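Local coordinates for PAC2 family protein (Mycobacterium tuberculosis, PDB 2WAM) that is of unknown function but belongs to the PAC2 family, whose name refers to a proteasome assembly chaperone, at residues Val185-Arg189 and Gln282-Asp286; Ala78-Leu84 and Leu245-Pro251; Glu73-Asp77 and Leu339-Ala343; Pro251-Gln255 and Leu274-Ala278. All blocks are in the same frame, centred on the assembly; numbering follows the deposited sequence.

Contact 1: residues Val185-Arg189 and Gln282-Asp286; sequences VPHTR and QAKID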
loop_
_atom_site.group_PDB
_atom_site.type_symbol
_atom_site.label_atom_id
_atom_site.label_comp_id
_atom_site.label_asym_id
_atom_site.label_seq_id
_atom_site.Cartn_x
_atom_site.Cartn_y
_atom_site.Cartn_z
ATOM N N VAL A 185 6.024 14.949 48.367
ATOM C CA VAL A 185 5.027 15.886 48.896
ATOM C C VAL A 185 3.942 15.106 49.627
ATOM O O VAL A 185 3.673 13.962 49.291
ATOM C CB VAL A 185 4.355 16.740 47.778
ATOM C CG1 VAL A 185 5.299 17.820 47.261
ATOM C CG2 VAL A 185 3.856 15.857 46.635
ATOM N N PRO A 186 3.311 15.725 50.632
ATOM C CA PRO A 186 2.284 15.018 51.405
ATOM C C PRO A 186 0.926 15.134 50.735
ATOM O O PRO A 186 0.645 16.135 50.082
ATOM C CB PRO A 186 2.242 15.793 52.728
ATOM C CG PRO A 186 3.150 17.002 52.543
ATOM C CD PRO A 186 3.490 17.108 51.097
ATOM N N HIS A 187 0.077 14.130 50.910
ATOM C CA HIS A 187 -1.287 14.223 50.404
ATOM C C HIS A 187 -2.093 15.236 51.217
ATOM O O HIS A 187 -3.251 15.514 50.904
ATOM C CB HIS A 187 -1.969 12.855 50.449
ATOM C CG HIS A 187 -2.342 12.413 51.828
ATOM N ND1 HIS A 187 -1.482 11.708 52.642
ATOM C CD2 HIS A 187 -3.480 12.585 52.542
ATOM C CE1 HIS A 187 -2.075 11.464 53.796
ATOM N NE2 HIS A 187 -3.288 11.983 53.761
ATOM N N THR A 188 -1.469 15.782 52.261
ATOM C CA THR A 188 -2.148 16.668 53.210
ATOM C C THR A 188 -1.876 18.141 52.952
ATOM O O THR A 188 -2.229 18.995 53.761
ATOM C CB THR A 188 -1.722 16.378 54.655
ATOM O OG1 THR A 188 -0.294 16.292 54.709
ATOM C CG2 THR A 188 -2.338 15.079 55.156
ATOM N N ARG A 189 -1.248 18.433 51.825
ATOM C CA ARG A 189 -0.985 19.808 51.439
ATOM C C ARG A 189 -1.481 20.070 50.032
ATOM O O ARG A 189 -1.613 19.144 49.242
ATOM C CB ARG A 189 0.503 20.093 51.531
ATOM C CG ARG A 189 1.047 19.944 52.934
ATOM C CD ARG A 189 0.476 20.990 53.867
ATOM N NE ARG A 189 1.196 20.990 55.136
ATOM C CZ ARG A 189 0.818 20.320 56.221
ATOM N NH1 ARG A 189 -0.290 19.591 56.212
ATOM N NH2 ARG A 189 1.547 20.390 57.323
ATOM N N GLN A 282 -9.238 10.522 49.641
ATOM C CA GLN A 282 -8.494 11.312 50.613
ATOM C C GLN A 282 -8.772 10.849 52.055
ATOM O O GLN A 282 -7.855 10.707 52.856
ATOM C CB GLN A 282 -8.842 12.792 50.451
ATOM C CG GLN A 282 -8.085 13.733 51.375
ATOM C CD GLN A 282 -6.710 14.095 50.848
ATOM O OE1 GLN A 282 -6.328 13.691 49.747
ATOM N NE2 GLN A 282 -5.958 14.867 51.631
ATOM N N ALA A 283 -10.032 10.601 52.387
ATOM C CA ALA A 283 -10.368 10.182 53.743
ATOM C C ALA A 283 -9.860 8.782 54.070
ATOM O O ALA A 283 -9.556 8.497 55.227
ATOM C CB ALA A 283 -11.865 10.276 53.988
ATOM N N LYS A 284 -9.783 7.910 53.066
ATOM C CA LYS A 284 -9.255 6.559 53.266
ATOM C C LYS A 284 -7.751 6.589 53.534
ATOM O O LYS A 284 -7.235 5.822 54.350
ATOM C CB LYS A 284 -9.555 5.671 52.062
ATOM C CG LYS A 284 -11.040 5.417 51.838
ATOM C CD LYS A 284 -11.521 4.128 52.503
ATOM C CE LYS A 284 -12.917 3.742 52.010
ATOM N NZ LYS A 284 -13.116 4.007 50.551
ATOM N N ILE A 285 -7.055 7.493 52.855
ATOM C CA ILE A 285 -5.620 7.657 53.049
ATOM C C ILE A 285 -5.275 8.203 54.434
ATOM O O ILE A 285 -4.292 7.779 55.035
ATOM C CB ILE A 285 -5.009 8.573 51.973
ATOM C CG1 ILE A 285 -5.220 7.969 50.597
ATOM C CG2 ILE A 285 -3.525 8.785 52.214
ATOM C CD1 ILE A 285 -4.704 8.834 49.501
ATOM N N ASP A 286 -6.062 9.151 54.937
ATOM C CA ASP A 286 -5.800 9.681 56.272
ATOM C C ASP A 286 -5.957 8.559 57.281
ATOM O O ASP A 286 -5.064 8.312 58.091
ATOM C CB ASP A 286 -6.731 10.841 56.617
ATOM C CG ASP A 286 -6.407 12.096 55.840
ATOM O OD1 ASP A 286 -5.245 12.242 55.414
ATOM O OD2 ASP A 286 -7.314 12.937 55.649
#
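H187 meets Q282, I285 and D286 from a type I beta turn, P186 to R189, which sets the loop between strands 174-183 and 193-197 against helix 272-289. Two hydrogen bonds carry the polar part. One is a His-carboxylate bond: the ring's NE2 donates in its own plane to D286 OD1 at 2.6 Å, approaching that oxygen nearly along its C-O bond. The ring and carboxylate planes stand 37° apart. In the other, Q282 NE2 gives an almost straight bond to the backbone O of H187 at 2.9 Å; the acceptor lies in the amide plane of Q282, while NE2 sits above the carbonyl plane of H187. Q282 reaches it because its chain, extended at chi1, bends at chi2 (83°). The second polar atom of each group also has a partner, H187 ND1 with Y244 OH and Q282 OE1 with Y250 OH, which fixes how ring and amide are turned. Apolar contact adds a CH-pi interaction, with I285 CG2 3.5 Å from the H187 ring centroid and 11° off its normal. On the opposite face lies T188 CG2, displaced toward the rim; T188 OG1 bonds to E303, while CG2 comes within 4.1 Å of D286 OD1.

Contact 2: residues Ala78-Leu84 and Leu245-Pro251; sequences AGHAIRL and LTQTDYP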
loop_
_atom_site.group_PDB
_atom_site.type_symbol
_atom_site.label_atom_id
_atom_site.label_comp_id
_atom_site.label_asym_id
_atom_site.label_seq_id
_atom_site.Cartn_x
_atom_site.Cartn_y
_atom_site.Cartn_z
ATOM N N ALA A 78 1.413 8.531 37.808
ATOM C CA ALA A 78 1.242 8.644 39.244
ATOM C C ALA A 78 -0.189 9.045 39.573
ATOM O O ALA A 78 -0.729 9.991 38.987
ATOM C CB ALA A 78 2.222 9.659 39.816
ATOM N N GLY A 79 -0.784 8.322 40.519
ATOM C CA GLY A 79 -2.154 8.551 40.938
ATOM C C GLY A 79 -3.141 8.079 39.889
ATOM O O GLY A 79 -4.342 8.285 40.021
ATOM N N HIS A 80 -2.627 7.439 38.843
ATOM C CA HIS A 80 -3.436 7.098 37.683
ATOM C C HIS A 80 -4.203 8.331 37.214
ATOM O O HIS A 80 -5.272 8.219 36.621
ATOM C CB HIS A 80 -4.380 5.938 38.005
ATOM C CG HIS A 80 -3.677 4.721 38.532
ATOM N ND1 HIS A 80 -4.222 3.899 39.497
ATOM C CD2 HIS A 80 -2.459 4.201 38.240
ATOM C CE1 HIS A 80 -3.374 2.921 39.768
ATOM N NE2 HIS A 80 -2.294 3.086 39.025
ATOM N N ALA A 81 -3.639 9.507 37.468
ATOM C CA ALA A 81 -4.359 10.762 37.254
ATOM C C ALA A 81 -4.779 11.025 35.805
ATOM O O ALA A 81 -5.831 11.620 35.570
ATOM C CB ALA A 81 -3.575 11.941 37.812
ATOM N N ILE A 82 -3.964 10.589 34.844
ATOM C CA ILE A 82 -4.286 10.763 33.431
ATOM C C ILE A 82 -5.491 9.906 33.029
ATOM O O ILE A 82 -6.427 10.387 32.385
ATOM C CB ILE A 82 -3.113 10.379 32.514
ATOM C CG1 ILE A 82 -1.798 10.987 32.997
ATOM C CG2 ILE A 82 -3.400 10.797 31.068
ATOM C CD1 ILE A 82 -1.475 12.279 32.354
ATOM N N ARG A 83 -5.456 8.629 33.386
ATOM C CA ARG A 83 -6.549 7.749 33.044
ATOM C C ARG A 83 -7.844 8.306 33.645
ATOM O O ARG A 83 -8.857 8.431 32.962
ATOM C CB ARG A 83 -6.281 6.323 33.550
ATOM C CG ARG A 83 -7.430 5.356 33.286
ATOM C CD ARG A 83 -7.130 3.941 33.727
ATOM N NE ARG A 83 -6.571 3.845 35.081
ATOM C CZ ARG A 83 -7.288 3.743 36.205
ATOM N NH1 ARG A 83 -8.618 3.744 36.176
ATOM N NH2 ARG A 83 -6.667 3.638 37.373
ATOM N N LEU A 84 -7.793 8.656 34.924
ATOM C CA LEU A 84 -8.967 9.121 35.642
ATOM C C LEU A 84 -9.578 10.380 35.038
ATOM O O LEU A 84 -10.801 10.491 34.929
ATOM C CB LEU A 84 -8.623 9.353 37.117
ATOM C CG LEU A 84 -8.285 8.073 37.878
ATOM C CD1 LEU A 84 -7.806 8.396 39.290
ATOM C CD2 LEU A 84 -9.487 7.133 37.896
ATOM N N LEU A 245 1.735 7.394 46.760
ATOM C CA LEU A 245 0.430 7.187 46.136
ATOM C C LEU A 245 0.528 6.881 44.647
ATOM O O LEU A 245 -0.490 6.803 43.964
ATOM C CB LEU A 245 -0.455 8.415 46.334
ATOM C CG LEU A 245 -0.883 8.686 47.772
ATOM C CD1 LEU A 245 -1.623 10.033 47.885
ATOM C CD2 LEU A 245 -1.728 7.520 48.289
ATOM N N THR A 246 1.754 6.699 44.162
ATOM C CA THR A 246 2.022 6.563 42.733
ATOM C C THR A 246 1.220 5.457 42.047
ATOM O O THR A 246 0.737 5.636 40.928
ATOM C CB THR A 246 3.521 6.326 42.480
ATOM O OG1 THR A 246 4.271 7.329 43.160
ATOM C CG2 THR A 246 3.839 6.408 41.010
ATOM N N GLN A 247 1.090 4.312 42.709
ATOM C CA GLN A 247 0.465 3.154 42.080
ATOM C C GLN A 247 -0.958 2.900 42.567
ATOM O O GLN A 247 -1.417 1.761 42.590
ATOM C CB GLN A 247 1.331 1.906 42.266
ATOM C CG GLN A 247 2.714 2.028 41.642
ATOM C CD GLN A 247 3.387 0.681 41.430
ATOM O OE1 GLN A 247 3.056 -0.305 42.091
ATOM N NE2 GLN A 247 4.340 0.634 40.502
ATOM N N THR A 248 -1.650 3.967 42.949
ATOM C CA THR A 248 -3.044 3.884 43.374
ATOM C C THR A 248 -3.875 4.937 42.643
ATOM O O THR A 248 -3.338 5.875 42.069
ATOM C CB THR A 248 -3.178 4.209 44.860
ATOM O OG1 THR A 248 -3.343 5.623 45.003
ATOM C CG2 THR A 248 -1.933 3.789 45.621
ATOM N N ASP A 249 -5.189 4.793 42.682
ATOM C CA ASP A 249 -6.071 5.837 42.188
ATOM C C ASP A 249 -6.049 7.023 43.129
ATOM O O ASP A 249 -6.338 6.881 44.321
ATOM C CB ASP A 249 -7.512 5.333 42.105
ATOM C CG ASP A 249 -7.764 4.467 40.902
ATOM O OD1 ASP A 249 -8.786 3.763 40.912
ATOM O OD2 ASP A 249 -6.954 4.481 39.953
ATOM N N TYR A 250 -5.733 8.196 42.594
ATOM C CA TYR A 250 -5.788 9.417 43.381
ATOM C C TYR A 250 -6.541 10.500 42.619
ATOM O O TYR A 250 -5.930 11.378 42.007
ATOM C CB TYR A 250 -4.377 9.880 43.757
ATOM C CG TYR A 250 -4.344 10.902 44.878
ATOM C CD1 TYR A 250 -4.861 10.606 46.136
ATOM C CD2 TYR A 250 -3.798 12.161 44.677
ATOM C CE1 TYR A 250 -4.842 11.539 47.150
ATOM C CE2 TYR A 250 -3.770 13.098 45.688
ATOM C CZ TYR A 250 -4.294 12.787 46.919
ATOM O OH TYR A 250 -4.260 13.733 47.918
ATOM N N PRO A 251 -7.881 10.430 42.650
ATOM C CA PRO A 251 -8.775 11.322 41.886
ATOM C C PRO A 251 -8.505 12.819 42.116
ATOM O O PRO A 251 -8.752 13.630 41.224
ATOM C CB PRO A 251 -10.173 10.946 42.392
ATOM C CG PRO A 251 -10.020 9.542 42.911
ATOM C CD PRO A 251 -8.622 9.440 43.453
HETATM O O HOH W 1 -10.534 3.226 38.442
#
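H80 and R83 converge on one oxygen of D249. ND1 of H80, in the plane of its ring, donates to D249 OD2 at 2.8 Å and meets it from above the carboxylate plane; the two planes are 84° apart. R83 NH2 forms a salt bridge to the same OD2 at 2.7 Å, although as a hydrogen bond it is weak, with an angle of 129°. A water links the other atoms, accepting from R83 NH1 and donating to D249 OD1. Over one face of the H80 ring sits T248 O, 3.3 Å above the plane and offset toward the rim. In the backbone, G79 pairs with the opposing loop in both directions: its N donates to T246 O at 3.1 Å, and its O accepts from Y250 N at 2.9 Å. L84 adds apolar packing, CD1 lying 4.4 Å from P251 CD. Further out, a type I turn from L245 to T248 shapes the loop, L245 O accepting from both T248 N and T248 OG1. G79 takes a positive phi of 73°, and H80 follows at the N-cap position of helix 81-92. Loops after parallel strands 67-73 and 234-242 thus meet where each leads into a helix, an arrangement typical of an alpha/beta fold.

Contact 3: residues Glu73-Asp77 and Leu339-Ala343; sequences EGFSD and LAQQA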
loop_
_atom_site.group_PDB
_atom_site.type_symbol
_atom_site.label_atom_id
_atom_site.label_comp_id
_atom_site.label_asym_id
_atom_site.label_seq_id
_atom_site.Cartn_x
_atom_site.Cartn_y
_atom_site.Cartn_z
ATOM N N GLU A 73 -1.598 7.472 28.498
ATOM C CA GLU A 73 -1.101 6.642 29.585
ATOM C C GLU A 73 0.045 5.765 29.120
ATOM O O GLU A 73 0.031 5.270 28.000
ATOM C CB GLU A 73 -2.213 5.745 30.112
ATOM C CG GLU A 73 -3.566 6.403 30.164
ATOM C CD GLU A 73 -4.675 5.394 30.353
ATOM O OE1 GLU A 73 -4.394 4.297 30.887
ATOM O OE2 GLU A 73 -5.820 5.701 29.970
ATOM N N GLY A 74 1.023 5.554 29.995
ATOM C CA GLY A 74 2.165 4.724 29.663
ATOM C C GLY A 74 3.504 5.402 29.893
ATOM O O GLY A 74 4.535 4.738 29.952
ATOM N N PHE A 75 3.487 6.724 30.034
ATOM C CA PHE A 75 4.698 7.487 30.304
ATOM C C PHE A 75 4.939 7.603 31.805
ATOM O O PHE A 75 5.798 6.934 32.359
ATOM C CB PHE A 75 4.603 8.880 29.674
ATOM C CG PHE A 75 5.779 9.771 29.985
ATOM C CD1 PHE A 75 5.581 11.092 30.347
ATOM C CD2 PHE A 75 7.079 9.286 29.920
ATOM C CE1 PHE A 75 6.650 11.908 30.631
ATOM C CE2 PHE A 75 8.150 10.095 30.206
ATOM C CZ PHE A 75 7.941 11.407 30.559
ATOM N N SER A 76 4.177 8.470 32.451
ATOM C CA SER A 76 4.209 8.606 33.894
ATOM C C SER A 76 2.779 8.758 34.367
ATOM O O SER A 76 2.108 9.723 34.001
ATOM C CB SER A 76 5.017 9.836 34.297
ATOM O OG SER A 76 4.807 10.155 35.661
ATOM N N ASP A 77 2.326 7.806 35.180
ATOM C CA ASP A 77 0.925 7.710 35.579
ATOM C C ASP A 77 0.704 7.669 37.088
ATOM O O ASP A 77 -0.103 6.880 37.582
ATOM C CB ASP A 77 0.297 6.480 34.937
ATOM C CG ASP A 77 0.232 6.599 33.442
ATOM O OD1 ASP A 77 -0.506 7.489 32.976
ATOM O OD2 ASP A 77 0.929 5.830 32.742
ATOM N N LEU A 339 10.753 11.471 37.143
ATOM C CA LEU A 339 10.153 11.289 35.823
ATOM C C LEU A 339 10.901 10.227 35.009
ATOM O O LEU A 339 10.282 9.376 34.376
ATOM C CB LEU A 339 10.108 12.613 35.052
ATOM C CG LEU A 339 9.208 12.630 33.812
ATOM C CD1 LEU A 339 7.764 12.915 34.187
ATOM C CD2 LEU A 339 9.692 13.643 32.785
ATOM N N ALA A 340 12.231 10.282 35.031
ATOM C CA ALA A 340 13.053 9.299 34.333
ATOM C C ALA A 340 12.823 7.898 34.897
ATOM O O ALA A 340 12.911 6.905 34.175
ATOM C CB ALA A 340 14.541 9.678 34.409
ATOM N N GLN A 341 12.526 7.838 36.192
ATOM C CA GLN A 341 12.305 6.578 36.894
ATOM C C GLN A 341 11.037 5.899 36.399
ATOM O O GLN A 341 11.013 4.681 36.207
ATOM C CB GLN A 341 12.214 6.827 38.404
ATOM C CG GLN A 341 11.853 5.603 39.234
ATOM C CD GLN A 341 11.491 5.962 40.664
ATOM O OE1 GLN A 341 12.075 6.872 41.256
ATOM N NE2 GLN A 341 10.521 5.248 41.224
ATOM N N GLN A 342 9.993 6.708 36.201
ATOM C CA GLN A 342 8.700 6.256 35.686
ATOM C C GLN A 342 8.792 5.903 34.206
ATOM O O GLN A 342 8.248 4.889 33.762
ATOM C CB GLN A 342 7.635 7.340 35.893
ATOM C CG GLN A 342 7.317 7.620 37.354
ATOM C CD GLN A 342 6.770 6.397 38.090
ATOM O OE1 GLN A 342 5.623 6.001 37.890
ATOM N NE2 GLN A 342 7.591 5.807 38.956
ATOM N N ALA A 343 9.493 6.753 33.456
ATOM C CA ALA A 343 9.701 6.582 32.019
ATOM C C ALA A 343 10.266 5.204 31.627
ATOM O O ALA A 343 10.096 4.765 30.484
ATOM C CB ALA A 343 10.586 7.721 31.475
HETATM O O HOH W 2 3.620 5.768 36.353
#
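F75 and L339 form the centre of the apolar contact, their side chains crossing at about a right angle. The leading atom of the ring, CZ, lies 3.6 Å from L339 CD2, while CE2 lies 3.6 Å from A343 CB, so one end of the ring rests against two residues a helical turn apart. Its CG is anti to the backbone N (chi1 176°), which swings the ring back to the helix although the CB bond itself points away from it. Beside this, S76 CB is 4.1 Å from L339 CD1, and S76 OG passes the aliphatic part of Q342 at 3.9 Å from CG; that hydroxyl's hydrogen bond goes to T180 O. Polar linkage across the contact is by water, which accepts from D77 N and donates to Q342 OE1. Within the loop, D77 OD2 accepts from G74 N at 2.8 Å through its syn lone pair. A second subunit adjoins: its R110 bonds to G74 O, its R113 to A343 O, and R113 also packs on F75. At this subunit interface, the C-terminal helix 333-343 therefore abuts the loop leaving strand 67-73, which runs parallel to its neighbours 143-148 and 174-183 in the mixed beta sheet of this alpha/beta fold.

Contact 4: residues Pro251-Gln255 and Leu274-Ala278; sequences PAAAQ and LAEAA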
loop_
_atom_site.group_PDB
_atom_site.type_symbol
_atom_site.label_atom_id
_atom_site.label_comp_id
_atom_site.label_asym_id
_atom_site.label_seq_id
_atom_site.Cartn_x
_atom_site.Cartn_y
_atom_site.Cartn_z
ATOM N N PRO A 251 -7.881 10.430 42.650
ATOM C CA PRO A 251 -8.775 11.322 41.886
ATOM C C PRO A 251 -8.505 12.819 42.116
ATOM O O PRO A 251 -8.752 13.630 41.224
ATOM C CB PRO A 251 -10.173 10.946 42.392
ATOM C CG PRO A 251 -10.020 9.542 42.911
ATOM C CD PRO A 251 -8.622 9.440 43.453
ATOM N N ALA A 252 -8.006 13.173 43.296
ATOM C CA ALA A 252 -7.661 14.557 43.595
ATOM C C ALA A 252 -6.736 15.126 42.532
ATOM O O ALA A 252 -6.907 16.260 42.089
ATOM C CB ALA A 252 -7.010 14.660 44.968
ATOM N N ALA A 253 -5.753 14.331 42.124
ATOM C CA ALA A 253 -4.777 14.784 41.149
ATOM C C ALA A 253 -5.406 14.956 39.757
ATOM O O ALA A 253 -5.033 15.868 39.013
ATOM C CB ALA A 253 -3.589 13.847 41.117
ATOM N N ALA A 254 -6.373 14.102 39.425
ATOM C CA ALA A 254 -7.148 14.246 38.189
ATOM C C ALA A 254 -8.025 15.500 38.251
ATOM O O ALA A 254 -8.102 16.272 37.301
ATOM C CB ALA A 254 -8.007 13.008 37.938
ATOM N N GLN A 255 -8.681 15.709 39.383
ATOM C CA GLN A 255 -9.470 16.918 39.557
ATOM C C GLN A 255 -8.616 18.188 39.392
ATOM O O GLN A 255 -9.008 19.125 38.697
ATOM C CB GLN A 255 -10.182 16.901 40.902
ATOM C CG GLN A 255 -10.960 18.152 41.171
ATOM C CD GLN A 255 -11.493 18.199 42.584
ATOM O OE1 GLN A 255 -11.506 17.194 43.296
ATOM N NE2 GLN A 255 -11.941 19.369 42.997
ATOM N N LEU A 274 -16.310 13.598 40.438
ATOM C CA LEU A 274 -14.894 13.302 40.562
ATOM C C LEU A 274 -14.356 13.851 41.879
ATOM O O LEU A 274 -13.494 13.246 42.509
ATOM C CB LEU A 274 -14.142 13.908 39.373
ATOM C CG LEU A 274 -12.622 13.847 39.343
ATOM C CD1 LEU A 274 -12.163 12.418 39.139
ATOM C CD2 LEU A 274 -12.092 14.765 38.239
ATOM N N ALA A 275 -14.873 15.004 42.287
ATOM C CA ALA A 275 -14.473 15.627 43.545
ATOM C C ALA A 275 -14.905 14.755 44.714
ATOM O O ALA A 275 -14.166 14.586 45.697
ATOM C CB ALA A 275 -15.084 17.004 43.666
ATOM N N GLU A 276 -16.107 14.200 44.589
ATOM C CA GLU A 276 -16.634 13.271 45.574
ATOM C C GLU A 276 -15.690 12.090 45.717
ATOM O O GLU A 276 -15.325 11.702 46.828
ATOM C CB GLU A 276 -18.027 12.789 45.171
ATOM C CG GLU A 276 -18.746 12.022 46.258
ATOM C CD GLU A 276 -19.198 12.913 47.411
ATOM O OE1 GLU A 276 -19.953 12.415 48.279
ATOM O OE2 GLU A 276 -18.808 14.103 47.449
ATOM N N ALA A 277 -15.276 11.529 44.586
ATOM C CA ALA A 277 -14.373 10.390 44.618
ATOM C C ALA A 277 -13.046 10.780 45.260
ATOM O O ALA A 277 -12.495 10.026 46.063
ATOM C CB ALA A 277 -14.174 9.823 43.225
ATOM N N ALA A 278 -12.542 11.963 44.911
ATOM C CA ALA A 278 -11.300 12.474 45.489
ATOM C C ALA A 278 -11.392 12.544 47.012
ATOM O O ALA A 278 -10.492 12.113 47.736
ATOM C CB ALA A 278 -10.992 13.850 44.928
HETATM O O HOH W 3 -8.022 11.850 45.903
#
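Q255 extends its side chain from helix 251-265 across to helix 272-289, where it touches L274, A275 and A278. Its CB starts 3.9 Å from L274 CD2, a methyl that also lies against the Q255 backbone at CA. From there the chain runs extended, CG being anti to the backbone N (chi1 177°), which carries the amide on toward the neighbouring helix. CD comes 3.9 Å from A275 CB. At the tip OE1 is 3.4 Å from A275 CA and also approaches A278 CB, whereas NE2 bonds to E259 within its own helix. The two helices follow one another in the chain and form an antiparallel helical hairpin. The short axes come within 8.3 Å, at 144° between their N-to-C directions. Small side chains line much of the interface. At the start of helix 251-265 the backbones come closer, P251 CA being 4.5 Å from A278 CA against 6.5 Å between Q255 CA and A275 CA. There P251 CB packs on A278 CB, and P251 CG rests on A277. A252 CB lies 4.1 Å from the same A278 methyl. L274, the larger apolar group here, divides its branches, with CD2 turned to Q255 and CD1 placed 4.1 Å from P251 CB and near A254. Direct hydrogen bonds between the segments are absent, but a water accepts from A252 N and donates to A278 O.

How the contacts relate
Contact 2 touches each of the other three, its centre 13 Å from contact 1, 12 Å from contact 3 and 10 Å from contact 4. It joins contact 1 through Y250 OH and Q282 OE1, a probable hydrogen bond of 2.8 Å, and through I285 CD1, which packs on L245 CD2. With contact 3 it meets at T246 CG2 and Q342 OE1, 3.6 Å apart. Contact 4 shares P251 with it, and A254 CB packs on L84 CB. Contacts 1 and 4 use successive parts of helix 272-289, whereas contact 3 stays about 9 Å from contact 4 at the nearest atoms. No active site is established for this protein.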